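Local coordinates for protein EKC/KEOPS complex subunit PCC1 (Saccharomyces cerevisiae, PDB 4WXA) that serves as the dimerization module of the EKC/KEOPS complex, which is required for threonylcarbamoylation of adenosine 37 in tRNAs reading codons that begin with adenine, at residues 71-74 with 75-79. Numbering follows the deposited sequence.
Sequences SSII and DSIKT
The Asp75 carboxylate turns one face to the Ser71 carbonyl oxygen, which sits almost directly beneath CG at 3.6 Å, while OD1 is directed to the Lys78 ammonium group in a long salt bridge of 3.8 Å. All three residues lie on the long α-helix 63-88, which packs against the antiparallel sheet of the Pcc1 fold. Placing CG beside the backbone N (chi1 -83°) brings the carboxylate back over the preceding turn, and a bend at chi3 (-59°) carries NZ of Lys78 round to its OD1 end. Gln78 of the neighbouring GON7 chain bonds both OD1 and NZ, and Thr75 of that chain also accepts from NZ, which ties this pair into the Gon7-Pcc1 interface. Ile73, which packs on Pro34, meets Ile77 obliquely, CG2 of the former 4.1 Å from CD1 of the latter; Ile77 also packs on Ile17 of strand 11-18. The helical i to i+4 bonds include Ile77 N to Ile73 O at 3.0 Å and the nearly straight Lys78 N to Ile74 O (168°). Asp75 O is held twice by Thr79, whose N (3.1 Å) and OG1 (3.2 Å) approach it from opposite faces of the carbonyl plane.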
loop_
_atom_site.group_PDB
_atom_site.type_symbol
_atom_site.label_atom_id
_atom_site.label_comp_id
_atom_site.label_asym_id
_atom_site.label_seq_id
_atom_site.Cartn_x
_atom_site.Cartn_y
_atom_site.Cartn_z
ATOM N N SER A 71 3.089 1.677 2.307
ATOM C CA SER A 71 3.666 1.591 3.632
ATOM C C SER A 71 3.343 2.814 4.478
ATOM O O SER A 71 3.030 2.698 5.683
ATOM C CB SER A 71 5.166 1.480 3.566
ATOM O OG SER A 71 5.635 1.064 4.835
ATOM N N SER A 72 3.459 3.982 3.858
ATOM C CA SER A 72 3.265 5.234 4.577
ATOM C C SER A 72 1.814 5.369 5.101
ATOM O O SER A 72 1.585 5.744 6.247
ATOM C CB SER A 72 3.572 6.394 3.651
ATOM O OG SER A 72 2.881 7.535 4.100
ATOM N N ILE A 73 0.845 5.045 4.263
ATOM C CA ILE A 73 -0.526 5.119 4.663
ATOM C C ILE A 73 -0.869 4.100 5.721
ATOM O O ILE A 73 -1.552 4.417 6.706
ATOM C CB ILE A 73 -1.454 5.097 3.451
ATOM C CG1 ILE A 73 -1.227 6.441 2.726
ATOM C CG2 ILE A 73 -2.946 4.879 3.833
ATOM C CD1 ILE A 73 -2.179 6.679 1.616
ATOM N N ILE A 74 -0.360 2.899 5.567
ATOM C CA ILE A 74 -0.512 1.909 6.605
ATOM C C ILE A 74 0.009 2.426 7.942
ATOM O O ILE A 74 -0.562 2.117 8.985
ATOM C CB ILE A 74 0.139 0.599 6.228
ATOM C CG1 ILE A 74 -0.665 -0.034 5.083
ATOM C CG2 ILE A 74 0.163 -0.349 7.414
ATOM C CD1 ILE A 74 -0.130 -1.396 4.589
ATOM N N ASP A 75 1.048 3.242 7.931
ATOM C CA ASP A 75 1.537 3.795 9.204
ATOM C C ASP A 75 0.480 4.683 9.829
ATOM O O ASP A 75 0.234 4.618 11.018
ATOM C CB ASP A 75 2.840 4.593 9.030
ATOM C CG ASP A 75 4.118 3.690 9.020
ATOM O OD1 ASP A 75 4.103 2.510 9.490
ATOM O OD2 ASP A 75 5.159 4.197 8.552
ATOM N N SER A 76 -0.152 5.507 9.015
ATOM C CA SER A 76 -1.207 6.389 9.533
ATOM C C SER A 76 -2.358 5.588 10.168
ATOM O O SER A 76 -2.870 5.918 11.232
ATOM C CB SER A 76 -1.728 7.285 8.406
ATOM O OG SER A 76 -0.759 8.266 8.144
ATOM N N ILE A 77 -2.722 4.518 9.501
ATOM C CA ILE A 77 -3.820 3.701 9.923
ATOM C C ILE A 77 -3.508 3.047 11.270
ATOM O O ILE A 77 -4.338 3.064 12.188
ATOM C CB ILE A 77 -4.137 2.641 8.893
ATOM C CG1 ILE A 77 -4.682 3.274 7.613
ATOM C CG2 ILE A 77 -5.141 1.676 9.478
ATOM C CD1 ILE A 77 -4.783 2.251 6.448
ATOM N N LYS A 78 -2.300 2.538 11.415
ATOM C CA LYS A 78 -1.865 1.982 12.701
ATOM C C LYS A 78 -1.961 2.995 13.798
ATOM O O LYS A 78 -2.285 2.627 14.922
ATOM C CB LYS A 78 -0.448 1.459 12.658
ATOM C CG LYS A 78 -0.345 0.190 11.814
ATOM C CD LYS A 78 1.010 -0.539 11.850
ATOM C CE LYS A 78 2.202 0.273 11.388
ATOM N NZ LYS A 78 3.425 -0.578 11.566
ATOM N N THR A 79 -1.625 4.249 13.499
ATOM C CA THR A 79 -1.650 5.288 14.541
ATOM C C THR A 79 -3.099 5.494 15.025
ATOM O O THR A 79 -3.371 5.605 16.216
ATOM C CB THR A 79 -1.162 6.640 14.021
ATOM O OG1 THR A 79 0.206 6.553 13.581
ATOM C CG2 THR A 79 -1.272 7.680 15.144
#